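Local coordinates for putative glycosyl hydrolase (Parabacteroides distasonis, PDB 4QHZ), which probably acts as a glycoside hydrolase of the 3-keto-disaccharide hydrolase (DUF1080) family and binds magnesium ions, at the interface of chains A and B. Residues are numbered along the deposited sequence; one frame, centred on the assembly and turned at random. Chains: chain A/B, putative glycosyl hydrolase.

Contact 1: the interface of chains A and B. Residues chain A 190, 192, 196-197, 200; chain B 98, 171, 192.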
loop_
_atom_site.group_PDB
_atom_site.type_symbol
_atom_site.label_atom_id
_atom_site.label_comp_id
_atom_site.label_asym_id
_atom_site.label_seq_id
_atom_site.Cartn_x
_atom_site.Cartn_y
_atom_site.Cartn_z
ATOM N N THR A 190 -3.723 -10.515 -7.613
ATOM C CA THR A 190 -4.899 -10.199 -8.406
ATOM C C THR A 190 -5.275 -11.460 -9.165
ATOM O O THR A 190 -4.416 -12.123 -9.728
ATOM C CB THR A 190 -4.641 -9.002 -9.355
ATOM O OG1 THR A 190 -4.574 -7.794 -8.585
ATOM C CG2 THR A 190 -5.742 -8.847 -10.401
ATOM N N ILE A 192 -8.146 -12.987 -12.004
ATOM C CA ILE A 192 -9.167 -12.700 -12.989
ATOM C C ILE A 192 -9.667 -14.028 -13.537
ATOM O O ILE A 192 -8.870 -14.822 -14.028
ATOM C CB ILE A 192 -8.616 -11.826 -14.141
ATOM C CG1 ILE A 192 -7.882 -10.595 -13.589
ATOM C CG2 ILE A 192 -9.730 -11.387 -15.079
ATOM C CD1 ILE A 192 -7.146 -9.792 -14.648
ATOM N N VAL A 196 -13.277 -11.695 -15.583
ATOM C CA VAL A 196 -13.878 -11.004 -14.444
ATOM C C VAL A 196 -12.918 -10.980 -13.249
ATOM O O VAL A 196 -12.427 -12.025 -12.829
ATOM C CB VAL A 196 -15.194 -11.689 -14.018
ATOM C CG1 VAL A 196 -15.851 -10.948 -12.862
ATOM C CG2 VAL A 196 -16.161 -11.777 -15.196
ATOM N N VAL A 197 -12.675 -9.791 -12.690
ATOM C CA VAL A 197 -11.787 -9.653 -11.525
ATOM C C VAL A 197 -12.440 -10.243 -10.281
ATOM O O VAL A 197 -13.532 -9.826 -9.891
ATOM C CB VAL A 197 -11.419 -8.195 -11.207
ATOM C CG1 VAL A 197 -10.491 -8.138 -10.006
ATOM C CG2 VAL A 197 -10.741 -7.533 -12.386
ATOM N N ASN A 200 -8.917 -8.290 -6.307
ATOM C CA ASN A 200 -8.349 -7.041 -6.761
ATOM C C ASN A 200 -7.221 -6.568 -5.836
ATOM O O ASN A 200 -7.464 -5.862 -4.863
ATOM C CB ASN A 200 -9.448 -5.984 -6.859
ATOM C CG ASN A 200 -8.955 -4.681 -7.451
ATOM O OD1 ASN A 200 -7.771 -4.531 -7.764
ATOM N ND2 ASN A 200 -9.864 -3.731 -7.613
ATOM N N GLN B 98 -13.209 -2.031 -13.657
ATOM C CA GLN B 98 -12.460 -2.892 -14.538
ATOM C C GLN B 98 -12.956 -2.599 -15.937
ATOM O O GLN B 98 -14.158 -2.444 -16.145
ATOM C CB GLN B 98 -12.697 -4.350 -14.166
ATOM C CG GLN B 98 -12.361 -5.325 -15.265
ATOM C CD GLN B 98 -12.745 -6.741 -14.933
ATOM O OE1 GLN B 98 -13.583 -7.001 -14.066
ATOM N NE2 GLN B 98 -12.120 -7.670 -15.618
ATOM N N ILE B 171 -7.544 -2.439 -14.702
ATOM C CA ILE B 171 -8.171 -2.434 -13.388
ATOM C C ILE B 171 -7.749 -1.151 -12.690
ATOM O O ILE B 171 -6.550 -0.896 -12.528
ATOM C CB ILE B 171 -7.762 -3.656 -12.544
ATOM C CG1 ILE B 171 -7.999 -4.950 -13.329
ATOM C CG2 ILE B 171 -8.528 -3.668 -11.222
ATOM C CD1 ILE B 171 -7.445 -6.189 -12.648
ATOM N N ILE B 192 -2.983 -4.602 -18.661
ATOM C CA ILE B 192 -2.545 -5.827 -19.306
ATOM C C ILE B 192 -2.785 -5.676 -20.806
ATOM O O ILE B 192 -3.912 -5.400 -21.220
ATOM C CB ILE B 192 -3.307 -7.054 -18.765
ATOM C CG1 ILE B 192 -3.289 -7.079 -17.232
ATOM C CG2 ILE B 192 -2.723 -8.343 -19.317
ATOM C CD1 ILE B 192 -4.185 -8.132 -16.625
#

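Contact 2: the interface of chains A and B. Residues chain A 23-27; chain B 140-142.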
loop_
_atom_site.group_PDB
_atom_site.type_symbol
_atom_site.label_atom_id
_atom_site.label_comp_id
_atom_site.label_asym_id
_atom_site.label_seq_id
_atom_site.Cartn_x
_atom_site.Cartn_y
_atom_site.Cartn_z
ATOM N N SER A 23 10.736 16.283 -20.061
ATOM C CA SER A 23 10.077 15.116 -19.446
ATOM C C SER A 23 9.963 13.943 -20.418
ATOM O O SER A 23 9.050 13.131 -20.313
ATOM C CB SER A 23 8.688 15.496 -18.903
ATOM O OG SER A 23 7.860 16.027 -19.922
ATOM N N GLU A 24 10.904 13.851 -21.356
ATOM C CA GLU A 24 10.933 12.763 -22.337
ATOM C C GLU A 24 12.234 11.966 -22.198
ATOM O O GLU A 24 13.308 12.466 -22.528
ATOM C CB GLU A 24 10.755 13.333 -23.744
ATOM C CG GLU A 24 9.336 13.831 -23.973
ATOM C CD GLU A 24 9.144 14.730 -25.179
ATOM O OE1 GLU A 24 10.063 14.885 -26.013
ATOM O OE2 GLU A 24 8.032 15.292 -25.287
ATOM N N PHE A 25 12.115 10.732 -21.702
ATOM C CA PHE A 25 13.270 9.872 -21.397
ATOM C C PHE A 25 13.302 8.673 -22.328
ATOM O O PHE A 25 12.253 8.187 -22.745
ATOM C CB PHE A 25 13.223 9.430 -19.929
ATOM C CG PHE A 25 13.056 10.580 -18.980
ATOM C CD1 PHE A 25 14.095 11.478 -18.782
ATOM C CD2 PHE A 25 11.851 10.811 -18.351
ATOM C CE1 PHE A 25 13.940 12.568 -17.944
ATOM C CE2 PHE A 25 11.686 11.902 -17.519
ATOM C CZ PHE A 25 12.735 12.778 -17.308
ATOM N N TYR A 26 14.503 8.213 -22.665
ATOM C CA TYR A 26 14.675 7.164 -23.679
ATOM C C TYR A 26 15.263 5.870 -23.107
ATOM O O TYR A 26 15.580 4.948 -23.848
ATOM C CB TYR A 26 15.519 7.720 -24.835
ATOM C CG TYR A 26 14.769 8.824 -25.549
ATOM C CD1 TYR A 26 14.811 10.140 -25.085
ATOM C CD2 TYR A 26 13.959 8.540 -26.642
ATOM C CE1 TYR A 26 14.096 11.142 -25.716
ATOM C CE2 TYR A 26 13.232 9.536 -27.279
ATOM C CZ TYR A 26 13.303 10.830 -26.810
ATOM O OH TYR A 26 12.581 11.805 -27.439
ATOM N N GLU A 27 15.354 5.806 -21.781
ATOM C CA GLU A 27 15.765 4.610 -21.055
ATOM C C GLU A 27 15.139 4.653 -19.669
ATOM O O GLU A 27 14.859 5.734 -19.161
ATOM C CB GLU A 27 17.285 4.532 -20.912
ATOM C CG GLU A 27 17.952 5.887 -20.755
ATOM C CD GLU A 27 19.200 5.828 -19.902
ATOM O OE1 GLU A 27 19.078 5.492 -18.704
ATOM O OE2 GLU A 27 20.298 6.129 -20.424
ATOM N N TYR B 140 9.949 8.012 -26.791
ATOM C CA TYR B 140 10.390 8.151 -25.403
ATOM C C TYR B 140 9.628 7.140 -24.565
ATOM O O TYR B 140 8.404 6.994 -24.695
ATOM C CB TYR B 140 10.268 9.592 -24.862
ATOM C CG TYR B 140 9.007 10.372 -25.163
ATOM C CD1 TYR B 140 8.925 11.192 -26.283
ATOM C CD2 TYR B 140 7.925 10.350 -24.289
ATOM C CE1 TYR B 140 7.785 11.937 -26.548
ATOM C CE2 TYR B 140 6.782 11.093 -24.541
ATOM C CZ TYR B 140 6.723 11.887 -25.670
ATOM O OH TYR B 140 5.601 12.628 -25.921
ATOM N N VAL B 141 10.367 6.422 -23.720
ATOM C CA VAL B 141 9.846 5.191 -23.104
ATOM C C VAL B 141 8.767 5.464 -22.066
ATOM O O VAL B 141 7.866 4.645 -21.879
ATOM C CB VAL B 141 10.970 4.323 -22.473
ATOM C CG1 VAL B 141 11.932 3.855 -23.555
ATOM C CG2 VAL B 141 11.713 5.059 -21.360
ATOM N N ASN B 142 8.847 6.611 -21.398
ATOM C CA ASN B 142 7.817 6.995 -20.433
ATOM C C ASN B 142 6.540 7.494 -21.108
ATOM O O ASN B 142 5.571 7.815 -20.423
ATOM C CB ASN B 142 8.346 8.040 -19.422
ATOM C CG ASN B 142 8.769 9.339 -20.076
ATOM O OD1 ASN B 142 9.329 9.346 -21.180
ATOM N ND2 ASN B 142 8.535 10.447 -19.387
HETATM O O HOH W 1 5.934 14.747 -27.720
#

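Contact 3: the interface of chains A and B. Residues chain A 26-30; chain B 141, 144, 153-154.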
loop_
_atom_site.group_PDB
_atom_site.type_symbol
_atom_site.label_atom_id
_atom_site.label_comp_id
_atom_site.label_asym_id
_atom_site.label_seq_id
_atom_site.Cartn_x
_atom_site.Cartn_y
_atom_site.Cartn_z
ATOM N N TYR A 26 14.503 8.213 -22.665
ATOM C CA TYR A 26 14.675 7.164 -23.679
ATOM C C TYR A 26 15.263 5.870 -23.107
ATOM O O TYR A 26 15.580 4.948 -23.848
ATOM C CB TYR A 26 15.519 7.720 -24.835
ATOM C CG TYR A 26 14.769 8.824 -25.549
ATOM C CD1 TYR A 26 14.811 10.140 -25.085
ATOM C CD2 TYR A 26 13.959 8.540 -26.642
ATOM C CE1 TYR A 26 14.096 11.142 -25.716
ATOM C CE2 TYR A 26 13.232 9.536 -27.279
ATOM C CZ TYR A 26 13.303 10.830 -26.810
ATOM O OH TYR A 26 12.581 11.805 -27.439
ATOM N N GLU A 27 15.354 5.806 -21.781
ATOM C CA GLU A 27 15.765 4.610 -21.055
ATOM C C GLU A 27 15.139 4.653 -19.669
ATOM O O GLU A 27 14.859 5.734 -19.161
ATOM C CB GLU A 27 17.285 4.532 -20.912
ATOM C CG GLU A 27 17.952 5.887 -20.755
ATOM C CD GLU A 27 19.200 5.828 -19.902
ATOM O OE1 GLU A 27 19.078 5.492 -18.704
ATOM O OE2 GLU A 27 20.298 6.129 -20.424
ATOM N N PRO A 28 14.919 3.486 -19.046
ATOM C CA PRO A 28 15.176 2.141 -19.559
ATOM C C PRO A 28 14.130 1.697 -20.592
ATOM O O PRO A 28 12.936 1.969 -20.434
ATOM C CB PRO A 28 15.089 1.269 -18.305
ATOM C CG PRO A 28 14.173 2.014 -17.393
ATOM C CD PRO A 28 14.449 3.464 -17.652
ATOM N N VAL A 29 14.597 1.015 -21.636
ATOM C CA VAL A 29 13.746 0.547 -22.719
ATOM C C VAL A 29 13.022 -0.729 -22.291
ATOM O O VAL A 29 13.668 -1.701 -21.924
ATOM C CB VAL A 29 14.561 0.253 -23.991
ATOM C CG1 VAL A 29 13.649 -0.192 -25.128
ATOM C CG2 VAL A 29 15.365 1.480 -24.408
ATOM N N PRO A 30 11.679 -0.737 -22.345
ATOM C CA PRO A 30 10.965 -1.969 -22.011
ATOM C C PRO A 30 11.275 -3.076 -23.016
ATOM O O PRO A 30 11.345 -2.800 -24.217
ATOM C CB PRO A 30 9.491 -1.565 -22.104
ATOM C CG PRO A 30 9.483 -0.081 -21.953
ATOM C CD PRO A 30 10.757 0.385 -22.582
ATOM N N VAL B 141 10.367 6.422 -23.720
ATOM C CA VAL B 141 9.846 5.191 -23.104
ATOM C C VAL B 141 8.767 5.464 -22.066
ATOM O O VAL B 141 7.866 4.645 -21.879
ATOM C CB VAL B 141 10.970 4.323 -22.473
ATOM C CG1 VAL B 141 11.932 3.855 -23.555
ATOM C CG2 VAL B 141 11.713 5.059 -21.360
ATOM N N GLN B 144 5.507 5.698 -24.208
ATOM C CA GLN B 144 5.185 4.692 -25.213
ATOM C C GLN B 144 3.915 3.931 -24.823
ATOM O O GLN B 144 3.289 4.221 -23.799
ATOM C CB GLN B 144 6.380 3.761 -25.455
ATOM C CG GLN B 144 6.605 2.655 -24.440
ATOM C CD GLN B 144 7.850 1.851 -24.774
ATOM O OE1 GLN B 144 8.947 2.398 -24.837
ATOM N NE2 GLN B 144 7.685 0.546 -24.983
ATOM N N ILE B 153 6.849 4.080 -16.915
ATOM C CA ILE B 153 7.285 3.312 -18.061
ATOM C C ILE B 153 6.641 1.920 -17.994
ATOM O O ILE B 153 6.635 1.295 -16.941
ATOM C CB ILE B 153 8.821 3.180 -18.078
ATOM C CG1 ILE B 153 9.484 4.563 -18.133
ATOM C CG2 ILE B 153 9.283 2.338 -19.258
ATOM C CD1 ILE B 153 10.934 4.557 -17.706
ATOM N N PRO B 154 6.081 1.438 -19.120
ATOM C CA PRO B 154 5.481 0.111 -19.097
ATOM C C PRO B 154 6.528 -0.985 -18.926
ATOM O O PRO B 154 7.681 -0.821 -19.340
ATOM C CB PRO B 154 4.813 0.007 -20.471
ATOM C CG PRO B 154 5.620 0.902 -21.347
ATOM C CD PRO B 154 6.008 2.051 -20.459
HETATM O O HOH W 2 9.911 -1.098 -26.015
#

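Contact 1: the interface of chains A and B
Strands 188-193 and 196-197 of chain A, with the loop residue A:Asn200, meet strands 97-104, 165-173 and 188-193 of chain B. All of these strands fall within the 3-keto-disaccharide hydrolase (DUF1080) family region, and the patch is part of a two-fold symmetric interface that may or may not form in solution. Its core is aliphatic. B:Ile171 reaches in with its longer branch, and CD1 lies 3.6 Å from A:Val197 CG2. B:Ile171 CD1 also meets A:Thr190 CG2 tip to tip, 3.9 Å away. That threonine methyl stands anti to its own backbone nitrogen (chi1 -72° for OG1), which turns the carbon branch rather than the hydroxyl toward the isoleucine. A:Ile192 and B:Ile192, equivalent residues of the two copies, touch tip to tip with 3.9 Å between their CD1 methyls. Beta-branched residues suit strands and here offer compact, water-shedding ends. The other branch of B:Ile171, CG2, slides past the amide of A:Asn200, 3.6 Å from OD1. At the polar margin, B:Gln98, a residue long enough to bond and pack at once, stretches out so that its amide lies against A:Val197 CG2, the two side chains running antiparallel. B:Gln98 OE1, the side-chain carbonyl oxygen, accepts a hydrogen bond from A:Val197 N at 3.2 Å. The bond is nearly straight at the hydrogen (166°), although the donor is tilted 32° from the carbonyl plane.

Contact 2: the interface of chains A and B
A:Phe25 and B:Asn142 form the tight part of this arm-to-body contact, in which the N-terminal stretch of one DUF1080-family chain lies along the 3-10 helix 141-143 of the other. The asparagine amide grips the arm backbone with both ends. B:Asn142 ND2 donates to the carbonyl oxygen O of A:Ser23 at 2.9 Å, with that oxygen close to the amide plane, and OD1 of the same residue accepts from A:Phe25 N at 3.2 Å. Each donor sits above the plane of the carbonyl it binds. A flipped amide would set N-H against N-H and oxygen against oxygen, which should hold it in this orientation. Asparagine suits the place because its short side chain, with CG between backbone N and carbonyl carbon (chi1 62°), presents donor and acceptor together. Next to it, B:Val141 N donates to A:Phe25 O at 2.8 Å. B:Tyr140 extends the packing with its broad face: A:Glu24 CG sits over the centre of the ring, 3.4 Å from the centroid, and the carboxylate stacks nearly parallel to the ring. B:Tyr140 CB in turn rests over the A:Tyr26 ring, 4.0 Å from its centroid and offset toward the rim. Toward the outer ends of the glutamate and tyrosine the grip is looser. There a water lies 2.8 Å from the B:Tyr140 phenol OH and 3.3 Å from A:Glu24 OE2, a bridge that is loose on the glutamate side. At the other end A:Glu27 is poorly ordered.

Contact 3: the interface of chains A and B
The proline-rich arm segment 26-30 of chain A, a loop N-terminal to the strands of this DUF1080-family protein, packs on a largely apolar surface made by the 3-10 helix 141-143 and the loop residues B:Gln144, B:Ile153 and B:Pro154. A:Pro30 is central: its CG lies 3.6 Å from B:Ile153 CG2 and 3.3 Å from the carbonyl oxygen O of B:Pro154. B:Val141 supports the same proline from another direction, with CG1 3.8 Å from A:Pro30 CD. Its second methyl, CG2, approaches the carbonyl oxygen of A:Pro28. B:Ile153 uses both ends of its side chain: CG2, anti to the backbone nitrogen (chi1 -59° for CG1), meets A:Pro30, while CD1 crosses to A:Pro28 CD at 3.7 Å. A:Pro28 follows a cis peptide bond, which bends the arm here; prolines suit such a segment because their rings stiffen the chain and give compact apolar faces. B:Gln144 brings its amide up to A:Pro30 from the opposite direction, OE1 lying 3.5 Å from CD. B:Gln144 NE2 and the carbonyl oxygen O of A:Pro30 share a water, at 3.0 and 2.9 Å. Were B:Gln144 replaced by an alanine, the bridging water would probably lose its amide partner and one flank of the A:Pro30 ring its cover. By seating a stiff, kinked segment on the neighbouring subunit, the site probably helps hold the exchanged arm in place within the A-B pair of the deposited assembly.

Contacts 2 and 3 adjoin, the centres of their C-alpha atoms being about 6 Å apart, and share A:Tyr26, A:Glu27 and B:Val141; together they form one continuous track along which the arm of chain A runs over chain B. Contact 1 lies about 28 Å from contact 2 and about 24 Å from contact 3, centre to centre of their C-alpha atoms, between strands of the two bodies. The A-B pair is therefore joined both by body-to-body packing and by reaching arms. Two-fold symmetry repeats each contact with the chains exchanged, so each subunit both gives and receives an arm, which probably stabilises the pair if it is biological.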